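Local coordinates for protein lactaldehyde dehydrogenase (Escherichia coli, PDB 2IMP) that oxidises L-lactaldehyde from L-fucose and L-rhamnose breakdown irreversibly to L-lactate with NAD+, and also acts on glycolaldehyde, at residues 7-12 with 203-208; 28-33 with 362-367; 58-63 with 170-175. One frame throughout, in Å; residues are numbered along the deposited sequence.

Interaction 1. Residues 7-12 with 203-208; sequences HPMYID and NLVLGR
His7 CB and Pro8 O both lie beside Leu206 CD1, the oxygen at 3.7 Å from that methyl. Past a break in strand 5-11, regular strand resumes at Met9. Its CG sits anti to the carbonyl carbon (chi1 -68°), which carries the thioether alongside 204-206: CG packs 4.1 Å from Leu206 CG, and SD takes a weak but straight hydrogen bond from Leu206 N (3.6 Å). Tyr10 is the centre of the contact. Its N donates to Leu204 O at 2.9 Å, and its O accepts from Leu204 N at 2.7 Å. On one face of this pair Tyr10 CB and Leu204 CB touch, while the phenol turns off to bond Asp193. Ile11 adds a loose contact through CD1 to Val205 CG1. At Asp12 the side chain of Asn203 takes over from the backbone: OD1 accepts Asp12 N at 3.0 Å, nearly along the C=O axis, and ND2 of the same amide is held by Gly200 O and Ile173 O. The carboxylate of Asp12 is turned to Arg55 and Arg199. A single antiparallel bridge, Tyr10 with Leu204 as a hydrogen-bonded pair, thus lays the N-terminal strand against the edge strand 202-204 of the NAD-binding, Rossmann-like domain of the aldehyde dehydrogenase fold.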
ATOM      1  N   HIS A   7      27.382  31.427 -20.817  1.00 23.49           N
ATOM      2  CA  HIS A   7      26.401  31.177 -19.771  1.00 20.42           C
ATOM      3  C   HIS A   7      26.843  31.358 -18.311  1.00 18.86           C
ATOM      4  O   HIS A   7      27.981  31.063 -17.942  1.00 18.23           O
ATOM      5  CB  HIS A   7      25.830  29.763 -19.935  1.00 19.43           C
ATOM      6  CG  HIS A   7      25.024  29.573 -21.184  1.00 17.96           C
ATOM      7  ND1 HIS A   7      23.893  30.310 -21.458  1.00 17.58           N
ATOM      8  CD2 HIS A   7      25.179  28.723 -22.225  1.00 17.87           C
ATOM      9  CE1 HIS A   7      23.385  29.923 -22.614  1.00 16.66           C
ATOM     10  NE2 HIS A   7      24.147  28.959 -23.102  1.00 16.75           N
ATOM     11  N   PRO A   8      25.930  31.879 -17.476  1.00 18.09           N
ATOM     12  CA  PRO A   8      26.178  32.096 -16.051  1.00 16.43           C
ATOM     13  C   PRO A   8      25.521  30.910 -15.309  1.00 18.41           C
ATOM     14  O   PRO A   8      24.691  30.196 -15.883  1.00 16.60           O
ATOM     15  CB  PRO A   8      25.427  33.385 -15.768  1.00 17.36           C
ATOM     16  CG  PRO A   8      24.202  33.211 -16.619  1.00 16.70           C
ATOM     17  CD  PRO A   8      24.761  32.666 -17.920  1.00 15.90           C
ATOM     18  N   MET A   9      25.903  30.704 -14.056  1.00 17.20           N
ATOM     19  CA  MET A   9      25.286  29.654 -13.272  1.00 17.03           C
ATOM     20  C   MET A   9      24.028  30.194 -12.570  1.00 16.55           C
ATOM     21  O   MET A   9      23.793  31.406 -12.562  1.00 17.55           O
ATOM     22  CB  MET A   9      26.268  29.117 -12.220  1.00 16.13           C
ATOM     23  CG  MET A   9      27.457  28.351 -12.800  1.00 17.55           C
ATOM     24  SD  MET A   9      28.568  27.653 -11.535  1.00 18.15           S
ATOM     25  CE  MET A   9      30.181  27.981 -12.285  1.00 16.13           C
ATOM     26  N   TYR A  10      23.211  29.308 -12.025  1.00 13.94           N
ATOM     27  CA  TYR A  10      22.035  29.758 -11.305  1.00 13.85           C
ATOM     28  C   TYR A  10      22.130  29.333  -9.840  1.00 14.19           C
ATOM     29  O   TYR A  10      21.899  28.172  -9.505  1.00 13.81           O
ATOM     30  CB  TYR A  10      20.757  29.202 -11.931  1.00 13.09           C
ATOM     31  CG  TYR A  10      19.515  29.890 -11.426  1.00 13.83           C
ATOM     32  CD1 TYR A  10      19.219  31.203 -11.806  1.00 13.72           C
ATOM     33  CD2 TYR A  10      18.644  29.245 -10.546  1.00 12.29           C
ATOM     34  CE1 TYR A  10      18.076  31.853 -11.326  1.00 14.41           C
ATOM     35  CE2 TYR A  10      17.501  29.885 -10.059  1.00 12.89           C
ATOM     36  CZ  TYR A  10      17.227  31.187 -10.447  1.00 14.76           C
ATOM     37  OH  TYR A  10      16.113  31.819  -9.959  1.00 13.95           O
ATOM     38  N   ILE A  11      22.505  30.283  -8.992  1.00 15.84           N
ATOM     39  CA  ILE A  11      22.693  30.026  -7.575  1.00 16.69           C
ATOM     40  C   ILE A  11      21.899  30.953  -6.630  1.00 17.38           C
ATOM     41  O   ILE A  11      21.945  32.176  -6.752  1.00 18.70           O
ATOM     42  CB  ILE A  11      24.195  30.120  -7.228  1.00 16.64           C
ATOM     43  CG1 ILE A  11      24.971  29.104  -8.072  1.00 18.99           C
ATOM     44  CG2 ILE A  11      24.416  29.879  -5.736  1.00 16.33           C
ATOM     45  CD1 ILE A  11      26.479  29.300  -8.067  1.00 18.46           C
ATOM     46  N   ASP A  12      21.177  30.338  -5.700  1.00 14.77           N
ATOM     47  CA  ASP A  12      20.372  31.047  -4.718  1.00 14.72           C
ATOM     48  C   ASP A  12      19.358  32.073  -5.286  1.00 14.65           C
ATOM     49  O   ASP A  12      19.283  33.215  -4.823  1.00 11.39           O
ATOM     50  CB  ASP A  12      21.288  31.727  -3.687  1.00 15.06           C
ATOM     51  CG  ASP A  12      20.544  32.144  -2.419  1.00 16.47           C
ATOM     52  OD1 ASP A  12      19.391  31.701  -2.223  1.00 15.86           O
ATOM     53  OD2 ASP A  12      21.119  32.903  -1.611  1.00 15.02           O
ATOM     54  N   ASN A 203      18.928  24.987  -8.035  1.00 12.34           N
ATOM     55  CA  ASN A 203      20.201  25.590  -8.387  1.00 12.58           C
ATOM     56  C   ASN A 203      20.882  24.878  -9.570  1.00 12.89           C
ATOM     57  O   ASN A 203      20.823  23.650  -9.684  1.00 14.20           O
ATOM     58  CB  ASN A 203      21.141  25.550  -7.175  1.00  9.84           C
ATOM     59  CG  ASN A 203      20.519  26.144  -5.929  1.00 10.25           C
ATOM     60  OD1 ASN A 203      20.638  27.345  -5.668  1.00 11.56           O
ATOM     61  ND2 ASN A 203      19.842  25.305  -5.147  1.00  8.45           N
ATOM     62  N   LEU A 204      21.510  25.648 -10.447  1.00 12.86           N
ATOM     63  CA  LEU A 204      22.197  25.056 -11.580  1.00 12.76           C
ATOM     64  C   LEU A 204      23.687  25.406 -11.613  1.00 14.41           C
ATOM     65  O   LEU A 204      24.051  26.578 -11.731  1.00 16.57           O
ATOM     66  CB  LEU A 204      21.555  25.504 -12.901  1.00 13.23           C
ATOM     67  CG  LEU A 204      22.118  24.836 -14.170  1.00 16.12           C
ATOM     68  CD1 LEU A 204      21.495  23.463 -14.343  1.00 14.92           C
ATOM     69  CD2 LEU A 204      21.812  25.682 -15.398  1.00 16.53           C
ATOM     70  N   VAL A 205      24.543  24.403 -11.467  1.00 14.15           N
ATOM     71  CA  VAL A 205      25.976  24.656 -11.541  1.00 15.20           C
ATOM     72  C   VAL A 205      26.580  24.054 -12.820  1.00 15.66           C
ATOM     73  O   VAL A 205      26.116  23.021 -13.296  1.00 14.52           O
ATOM     74  CB  VAL A 205      26.717  24.139 -10.282  1.00 14.40           C
ATOM     75  CG1 VAL A 205      26.285  24.961  -9.071  1.00 12.06           C
ATOM     76  CG2 VAL A 205      26.430  22.662 -10.061  1.00 14.84           C
ATOM     77  N   LEU A 206      27.590  24.715 -13.377  1.00 16.32           N
ATOM     78  CA  LEU A 206      28.181  24.259 -14.627  1.00 16.65           C
ATOM     79  C   LEU A 206      29.666  23.876 -14.568  1.00 17.06           C
ATOM     80  O   LEU A 206      30.470  24.574 -13.949  1.00 17.85           O
ATOM     81  CB  LEU A 206      27.976  25.342 -15.688  1.00 17.14           C
ATOM     82  CG  LEU A 206      26.520  25.792 -15.867  1.00 17.91           C
ATOM     83  CD1 LEU A 206      26.467  27.095 -16.643  1.00 16.94           C
ATOM     84  CD2 LEU A 206      25.730  24.699 -16.574  1.00 15.04           C
ATOM     85  N   GLY A 207      30.013  22.771 -15.225  1.00 16.57           N
ATOM     86  CA  GLY A 207      31.394  22.330 -15.235  1.00 18.11           C
ATOM     87  C   GLY A 207      31.594  20.862 -15.564  1.00 19.32           C
ATOM     88  O   GLY A 207      30.678  20.172 -16.025  1.00 19.17           O
ATOM     89  N   ARG A 208      32.810  20.386 -15.323  1.00 19.05           N
ATOM     90  CA  ARG A 208      33.162  19.001 -15.587  1.00 20.83           C
ATOM     91  C   ARG A 208      32.789  18.043 -14.451  1.00 20.23           C
ATOM     92  O   ARG A 208      32.475  18.467 -13.337  1.00 19.50           O
ATOM     93  CB  ARG A 208      34.663  18.878 -15.853  1.00 22.28           C
ATOM     94  CG  ARG A 208      35.146  19.587 -17.115  1.00 30.03           C
ATOM     95  CD  ARG A 208      36.668  19.588 -17.165  1.00 32.21           C
ATOM     96  NE  ARG A 208      37.222  20.253 -15.988  1.00 37.84           N
ATOM     97  CZ  ARG A 208      38.486  20.148 -15.589  1.00 40.87           C
ATOM     98  NH1 ARG A 208      39.341  19.397 -16.272  1.00 43.33           N
ATOM     99  NH2 ARG A 208      38.896  20.794 -14.505  1.00 42.41           N
TER

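Interaction 2. Residues 28-33 with 362-367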
ATOM      1  N   ASN A  28      28.344  21.907 -31.659  1.00 26.12           N
ATOM      2  CA  ASN A  28      27.258  21.260 -32.378  1.00 24.12           C
ATOM      3  C   ASN A  28      27.798  19.957 -33.003  1.00 24.58           C
ATOM      4  O   ASN A  28      28.599  19.999 -33.930  1.00 27.17           O
ATOM      5  CB  ASN A  28      26.733  22.172 -33.486  1.00 21.94           C
ATOM      6  CG  ASN A  28      25.523  21.592 -34.192  1.00 21.03           C
ATOM      7  OD1 ASN A  28      25.451  20.387 -34.444  1.00 19.39           O
ATOM      8  ND2 ASN A  28      24.568  22.450 -34.529  1.00 20.55           N
ATOM      9  N   PRO A  29      27.365  18.798 -32.497  1.00 24.15           N
ATOM     10  CA  PRO A  29      27.830  17.506 -33.008  1.00 23.68           C
ATOM     11  C   PRO A  29      27.674  17.270 -34.537  1.00 24.27           C
ATOM     12  O   PRO A  29      28.330  16.398 -35.107  1.00 21.71           O
ATOM     13  CB  PRO A  29      27.034  16.511 -32.175  1.00 22.41           C
ATOM     14  CG  PRO A  29      25.732  17.225 -31.998  1.00 22.63           C
ATOM     15  CD  PRO A  29      26.184  18.620 -31.633  1.00 22.69           C
ATOM     16  N   ALA A  30      26.810  18.043 -35.180  1.00 26.53           N
ATOM     17  CA  ALA A  30      26.608  17.894 -36.614  1.00 28.27           C
ATOM     18  C   ALA A  30      27.613  18.700 -37.474  1.00 29.08           C
ATOM     19  O   ALA A  30      28.012  18.262 -38.551  1.00 28.87           O
ATOM     20  CB  ALA A  30      25.178  18.294 -36.980  1.00 26.42           C
ATOM     21  N   THR A  31      28.020  19.859 -36.961  1.00 29.87           N
ATOM     22  CA  THR A  31      28.932  20.747 -37.671  1.00 30.85           C
ATOM     23  C   THR A  31      30.262  21.059 -36.946  1.00 32.78           C
ATOM     24  O   THR A  31      31.157  21.683 -37.522  1.00 32.44           O
ATOM     25  CB  THR A  31      28.255  22.096 -37.946  1.00 30.98           C
ATOM     26  OG1 THR A  31      28.057  22.785 -36.703  1.00 31.14           O
ATOM     27  CG2 THR A  31      26.905  21.891 -38.612  1.00 31.75           C
ATOM     28  N   GLU A  32      30.371  20.628 -35.695  1.00 32.88           N
ATOM     29  CA  GLU A  32      31.559  20.889 -34.899  1.00 33.57           C
ATOM     30  C   GLU A  32      31.793  22.380 -34.577  1.00 32.93           C
ATOM     31  O   GLU A  32      32.856  22.761 -34.091  1.00 34.77           O
ATOM     32  CB  GLU A  32      32.795  20.309 -35.581  1.00 35.57           C
ATOM     33  CG  GLU A  32      32.929  18.813 -35.405  1.00 38.40           C
ATOM     34  CD  GLU A  32      34.095  18.247 -36.176  1.00 41.53           C
ATOM     35  OE1 GLU A  32      33.974  18.092 -37.411  1.00 43.36           O
ATOM     36  OE2 GLU A  32      35.137  17.967 -35.551  1.00 44.41           O
ATOM     37  N   ALA A  33      30.795  23.209 -34.856  1.00 30.84           N
ATOM     38  CA  ALA A  33      30.900  24.630 -34.564  1.00 31.66           C
ATOM     39  C   ALA A  33      30.531  24.969 -33.101  1.00 31.48           C
ATOM     40  O   ALA A  33      29.652  24.332 -32.516  1.00 31.53           O
ATOM     41  CB  ALA A  33      30.013  25.422 -35.513  1.00 30.82           C
ATOM     42  N   GLY A 362      31.409  16.984 -38.236  1.00 42.20           N
ATOM     43  CA  GLY A 362      30.501  16.308 -37.327  1.00 40.31           C
ATOM     44  C   GLY A 362      30.956  14.890 -37.040  1.00 39.05           C
ATOM     45  O   GLY A 362      32.012  14.470 -37.508  1.00 38.65           O
ATOM     46  N   TYR A 363      30.163  14.150 -36.271  1.00 37.76           N
ATOM     47  CA  TYR A 363      30.513  12.778 -35.927  1.00 36.66           C
ATOM     48  C   TYR A 363      29.461  11.745 -36.354  1.00 35.72           C
ATOM     49  O   TYR A 363      28.668  11.276 -35.538  1.00 35.73           O
ATOM     50  CB  TYR A 363      30.755  12.669 -34.420  1.00 35.04           C
ATOM     51  CG  TYR A 363      31.463  13.874 -33.859  1.00 35.45           C
ATOM     52  CD1 TYR A 363      30.744  14.913 -33.265  1.00 35.28           C
ATOM     53  CD2 TYR A 363      32.840  14.015 -33.987  1.00 34.83           C
ATOM     54  CE1 TYR A 363      31.381  16.065 -32.822  1.00 35.23           C
ATOM     55  CE2 TYR A 363      33.487  15.164 -33.551  1.00 35.51           C
ATOM     56  CZ  TYR A 363      32.752  16.186 -32.971  1.00 35.76           C
ATOM     57  OH  TYR A 363      33.385  17.338 -32.567  1.00 36.23           O
ATOM     58  N   TYR A 364      29.473  11.391 -37.633  1.00 33.83           N
ATOM     59  CA  TYR A 364      28.505  10.438 -38.141  1.00 32.73           C
ATOM     60  C   TYR A 364      28.998   8.996 -38.328  1.00 32.80           C
ATOM     61  O   TYR A 364      30.115   8.756 -38.788  1.00 33.74           O
ATOM     62  CB  TYR A 364      27.935  10.925 -39.474  1.00 31.70           C
ATOM     63  CG  TYR A 364      27.279  12.275 -39.399  1.00 30.35           C
ATOM     64  CD1 TYR A 364      28.028  13.446 -39.516  1.00 29.83           C
ATOM     65  CD2 TYR A 364      25.905  12.387 -39.189  1.00 29.92           C
ATOM     66  CE1 TYR A 364      27.423  14.693 -39.422  1.00 30.13           C
ATOM     67  CE2 TYR A 364      25.292  13.626 -39.094  1.00 28.61           C
ATOM     68  CZ  TYR A 364      26.051  14.773 -39.212  1.00 29.37           C
ATOM     69  OH  TYR A 364      25.434  15.996 -39.120  1.00 32.09           O
ATOM     70  N   TYR A 365      28.144   8.057 -37.946  1.00 31.99           N
ATOM     71  CA  TYR A 365      28.419   6.643 -38.121  1.00 31.65           C
ATOM     72  C   TYR A 365      27.192   5.949 -38.737  1.00 31.76           C
ATOM     73  O   TYR A 365      26.092   6.032 -38.197  1.00 31.46           O
ATOM     74  CB  TYR A 365      28.779   5.968 -36.797  1.00 31.16           C
ATOM     75  CG  TYR A 365      29.474   4.641 -37.010  1.00 31.38           C
ATOM     76  CD1 TYR A 365      30.827   4.590 -37.348  1.00 31.04           C
ATOM     77  CD2 TYR A 365      28.766   3.440 -36.953  1.00 31.57           C
ATOM     78  CE1 TYR A 365      31.456   3.379 -37.629  1.00 31.72           C
ATOM     79  CE2 TYR A 365      29.385   2.223 -37.233  1.00 31.65           C
ATOM     80  CZ  TYR A 365      30.730   2.202 -37.575  1.00 30.99           C
ATOM     81  OH  TYR A 365      31.339   1.014 -37.892  1.00 31.22           O
ATOM     82  N   PRO A 366      27.376   5.266 -39.869  1.00 31.92           N
ATOM     83  CA  PRO A 366      26.274   4.580 -40.547  1.00 32.10           C
ATOM     84  C   PRO A 366      25.605   3.421 -39.785  1.00 32.21           C
ATOM     85  O   PRO A 366      26.259   2.689 -39.040  1.00 33.20           O
ATOM     86  CB  PRO A 366      26.921   4.108 -41.843  1.00 32.96           C
ATOM     87  CG  PRO A 366      28.299   3.752 -41.387  1.00 32.26           C
ATOM     88  CD  PRO A 366      28.662   4.940 -40.511  1.00 32.43           C
ATOM     89  N   PRO A 367      24.284   3.261 -39.964  1.00 30.68           N
ATOM     90  CA  PRO A 367      23.579   2.178 -39.290  1.00 30.67           C
ATOM     91  C   PRO A 367      24.340   0.889 -39.658  1.00 31.37           C
ATOM     92  O   PRO A 367      24.509   0.569 -40.835  1.00 30.67           O
ATOM     93  CB  PRO A 367      22.189   2.239 -39.914  1.00 30.53           C
ATOM     94  CG  PRO A 367      22.005   3.702 -40.131  1.00 29.65           C
ATOM     95  CD  PRO A 367      23.342   4.115 -40.710  1.00 31.27           C
TER
HETATM   96  O   HOH W   1      26.342  18.039 -40.704  1.00 34.20           O
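An Asx turn organises the loop between strands 23-27 and 34-39, where Asn28 OD1 accepts Ala30 N, and this loop docks on the segment leading into strand 368-371. The contact joins the N-terminal part of the chain to the catalytic domain, whose sheet includes strand 368-371. Tyr363 N donates to Pro29 O at 3.1 Å, and Gly362 N to Glu32 OE1 at 2.9 Å, approaching that oxygen from above the carboxylate plane. Gly362 lies so close to the carbonyls of Pro29 and Ala30, its CA 3.1 Å from Pro29 O, that a CB on it would clash with both; its positive phi suits glycine as well. Pro29 CB meets the CD1 side of the Tyr363 ring (4.2 Å), and Glu32 comes obliquely at its hydroxyl end, CG 3.2 Å from Tyr363 OH; carboxylate and ring planes are 61° apart. The same ring also packs on Ala331 and Leu334 of helix 331-346. Tyr364, its CG anti to the carbonyl carbon (chi1 -58°), brings its hydroxyl end against Ala30, OH 3.2 Å from Ala30 CB. One water closes this end, donating to Ala30 O and hydrogen-bonded to Tyr364 OH, each at 2.7 Å.

Interaction 3. Residues 58-63 with 170-175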
ATOM      1  N   PRO A  58      14.474  24.140   4.909  1.00 13.56           N
ATOM      2  CA  PRO A  58      13.486  24.132   5.999  1.00 15.24           C
ATOM      3  C   PRO A  58      12.160  24.834   5.609  1.00 17.34           C
ATOM      4  O   PRO A  58      11.078  24.277   5.802  1.00 17.41           O
ATOM      5  CB  PRO A  58      14.213  24.859   7.127  1.00 14.80           C
ATOM      6  CG  PRO A  58      15.646  24.456   6.897  1.00 14.86           C
ATOM      7  CD  PRO A  58      15.788  24.603   5.395  1.00 12.77           C
ATOM      8  N   GLU A  59      12.266  26.052   5.083  1.00 17.58           N
ATOM      9  CA  GLU A  59      11.092  26.802   4.643  1.00 20.78           C
ATOM     10  C   GLU A  59      10.319  26.084   3.514  1.00 19.56           C
ATOM     11  O   GLU A  59       9.087  26.104   3.478  1.00 18.79           O
ATOM     12  CB  GLU A  59      11.495  28.178   4.117  1.00 24.29           C
ATOM     13  CG  GLU A  59      11.738  29.254   5.144  1.00 33.41           C
ATOM     14  CD  GLU A  59      12.073  30.587   4.477  1.00 39.06           C
ATOM     15  OE1 GLU A  59      13.169  30.700   3.877  1.00 38.22           O
ATOM     16  OE2 GLU A  59      11.232  31.513   4.540  1.00 42.72           O
ATOM     17  N   TRP A  60      11.069  25.487   2.589  1.00 15.89           N
ATOM     18  CA  TRP A  60      10.469  24.767   1.474  1.00 13.38           C
ATOM     19  C   TRP A  60       9.705  23.523   1.967  1.00 14.56           C
ATOM     20  O   TRP A  60       8.541  23.323   1.620  1.00 14.47           O
ATOM     21  CB  TRP A  60      11.558  24.392   0.451  1.00 12.62           C
ATOM     22  CG  TRP A  60      11.062  23.656  -0.782  1.00 10.99           C
ATOM     23  CD1 TRP A  60      11.276  22.342  -1.096  1.00  8.91           C
ATOM     24  CD2 TRP A  60      10.272  24.201  -1.847  1.00 10.88           C
ATOM     25  NE1 TRP A  60      10.667  22.035  -2.292  1.00 10.95           N
ATOM     26  CE2 TRP A  60      10.044  23.149  -2.773  1.00 11.29           C
ATOM     27  CE3 TRP A  60       9.732  25.462  -2.111  1.00 10.32           C
ATOM     28  CZ2 TRP A  60       9.299  23.337  -3.948  1.00  9.14           C
ATOM     29  CZ3 TRP A  60       8.988  25.646  -3.287  1.00  9.53           C
ATOM     30  CH2 TRP A  60       8.782  24.583  -4.184  1.00  9.96           C
ATOM     31  N   GLU A  61      10.355  22.706   2.794  1.00 12.84           N
ATOM     32  CA  GLU A  61       9.666  21.540   3.325  1.00 12.82           C
ATOM     33  C   GLU A  61       8.455  21.935   4.203  1.00 13.02           C
ATOM     34  O   GLU A  61       7.455  21.223   4.250  1.00 11.75           O
ATOM     35  CB  GLU A  61      10.619  20.639   4.135  1.00 13.34           C
ATOM     36  CG  GLU A  61       9.907  19.407   4.713  1.00 12.71           C
ATOM     37  CD  GLU A  61      10.846  18.313   5.234  1.00 19.54           C
ATOM     38  OE1 GLU A  61      12.033  18.601   5.520  1.00 15.29           O
ATOM     39  OE2 GLU A  61      10.377  17.151   5.370  1.00 16.91           O
ATOM     40  N   ALA A  62       8.557  23.084   4.868  1.00 13.56           N
ATOM     41  CA  ALA A  62       7.470  23.565   5.713  1.00 14.76           C
ATOM     42  C   ALA A  62       6.208  23.942   4.908  1.00 15.80           C
ATOM     43  O   ALA A  62       5.098  23.982   5.445  1.00 16.88           O
ATOM     44  CB  ALA A  62       7.941  24.754   6.544  1.00 15.64           C
ATOM     45  N   LEU A  63       6.396  24.231   3.626  1.00 14.82           N
ATOM     46  CA  LEU A  63       5.262  24.542   2.765  1.00 14.70           C
ATOM     47  C   LEU A  63       4.344  23.318   2.555  1.00 15.52           C
ATOM     48  O   LEU A  63       4.831  22.199   2.378  1.00 14.58           O
ATOM     49  CB  LEU A  63       5.743  25.014   1.393  1.00 16.37           C
ATOM     50  CG  LEU A  63       6.384  26.400   1.273  1.00 19.66           C
ATOM     51  CD1 LEU A  63       6.817  26.626  -0.166  1.00 20.58           C
ATOM     52  CD2 LEU A  63       5.389  27.467   1.705  1.00 17.45           C
ATOM     53  N   GLY A 170       9.633  18.015  -0.713  1.00  9.54           N
ATOM     54  CA  GLY A 170      10.227  18.941   0.237  1.00  8.83           C
ATOM     55  C   GLY A 170      11.740  19.085   0.250  1.00  8.54           C
ATOM     56  O   GLY A 170      12.289  19.719   1.151  1.00  8.89           O
ATOM     57  N   ASN A 171      12.422  18.478  -0.713  1.00  6.04           N
ATOM     58  CA  ASN A 171      13.874  18.604  -0.805  1.00  6.94           C
ATOM     59  C   ASN A 171      14.262  19.794  -1.688  1.00  7.30           C
ATOM     60  O   ASN A 171      13.446  20.270  -2.467  1.00  6.76           O
ATOM     61  CB  ASN A 171      14.512  17.375  -1.477  1.00  4.95           C
ATOM     62  CG  ASN A 171      14.166  16.070  -0.794  1.00  6.68           C
ATOM     63  OD1 ASN A 171      14.816  15.693   0.194  1.00  8.42           O
ATOM     64  ND2 ASN A 171      13.158  15.372  -1.292  1.00  4.04           N
ATOM     65  N   THR A 172      15.486  20.280  -1.535  1.00  8.52           N
ATOM     66  CA  THR A 172      15.980  21.312  -2.428  1.00  9.68           C
ATOM     67  C   THR A 172      17.022  20.640  -3.325  1.00 11.48           C
ATOM     68  O   THR A 172      17.489  19.547  -2.998  1.00 12.82           O
ATOM     69  CB  THR A 172      16.594  22.524  -1.682  1.00  8.58           C
ATOM     70  OG1 THR A 172      17.611  22.090  -0.770  1.00 11.87           O
ATOM     71  CG2 THR A 172      15.511  23.268  -0.930  1.00 10.79           C
ATOM     72  N   ILE A 173      17.383  21.246  -4.444  1.00 12.10           N
ATOM     73  CA  ILE A 173      18.322  20.565  -5.306  1.00 10.62           C
ATOM     74  C   ILE A 173      19.330  21.451  -6.052  1.00 10.89           C
ATOM     75  O   ILE A 173      19.083  22.628  -6.324  1.00 11.55           O
ATOM     76  CB  ILE A 173      17.539  19.712  -6.351  1.00 11.00           C
ATOM     77  CG1 ILE A 173      18.451  18.672  -7.007  1.00 10.39           C
ATOM     78  CG2 ILE A 173      16.941  20.621  -7.416  1.00 10.33           C
ATOM     79  CD1 ILE A 173      17.715  17.761  -8.004  1.00  9.93           C
ATOM     80  N   VAL A 174      20.476  20.847  -6.332  1.00 10.97           N
ATOM     81  CA  VAL A 174      21.537  21.457  -7.101  1.00  9.73           C
ATOM     82  C   VAL A 174      21.842  20.548  -8.284  1.00 10.83           C
ATOM     83  O   VAL A 174      22.261  19.401  -8.107  1.00 13.09           O
ATOM     84  CB  VAL A 174      22.847  21.631  -6.301  1.00 10.79           C
ATOM     85  CG1 VAL A 174      23.922  22.218  -7.216  1.00 10.86           C
ATOM     86  CG2 VAL A 174      22.626  22.539  -5.099  1.00  7.62           C
ATOM     87  N   ILE A 175      21.607  21.050  -9.483  1.00  9.49           N
ATOM     88  CA  ILE A 175      21.838  20.262 -10.671  1.00 10.10           C
ATOM     89  C   ILE A 175      23.035  20.688 -11.539  1.00 12.75           C
ATOM     90  O   ILE A 175      23.315  21.878 -11.702  1.00 11.83           O
ATOM     91  CB  ILE A 175      20.567  20.264 -11.557  1.00 11.60           C
ATOM     92  CG1 ILE A 175      19.502  19.365 -10.922  1.00 15.04           C
ATOM     93  CG2 ILE A 175      20.906  19.837 -12.978  1.00 11.43           C
ATOM     94  CD1 ILE A 175      18.197  19.365 -11.651  1.00 19.26           C
TER
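Trp60 presents the pyrrole side of its indole to the turn at Gly170, with CD1 3.6 Å from Gly170 C, which lies at the ring edge near its plane. CG is anti to the backbone N (chi1 -179°), and this directs the ring off helix 43-62 toward the start of strand 172-176. Asn171 O lies 3.3 Å from Trp60 CD1, yet the N-H of NE1 is not aimed at it; that proton goes to Leu167 O, in the last part of helix 155-168. Farther along, the CB of Trp60 meets Thr172 CG2 at 4.3 Å, while Thr172 OG1 bonds Ala53 O about two helix turns back.

Gly170 ends the preceding helix in a Schellman motif. Its positive phi (95°) would jam a side chain against the carbonyl before it, and a CB there would also press on Glu61 CG. The backbone can consequently sit close to the helix, its CA 4.1 Å from Glu61 CA. Glu61 lays its CB 3.5 Å from Gly170 O and extends past the turn, where OE1 bonds Gln57 NE2. Between the two segments themselves the fit is van der Waals; polar bonds that tie this helix to 170-175 come from earlier turns, Ala53 O to Thr172 and Gln57 NE2 to Gly170 O, while Glu61 OE2 bonds Ala142 N of strand 134-149.

From the N terminus, strand 5-11 is brought against 203-208 by interaction 1, closing a loop of 190 residues. The loop at 28-33 then departs to 362-367, beyond the second partner of interaction 1, so interactions 1 and 2 cross along the chain. Helix 43-62 ends at 58-63, and interaction 3 returns it to 170-175 within the spans of both others. Interactions 1 and 3 meet in one sheet, where strands 172-176 and 202-204 are neighbours: Ile175 N and O face Asn203 O and Val205 N. Interaction 2 lies across the chain's centre from interaction 3, their centres about 40 Å apart, and ties the N-terminal segment to the other lobe.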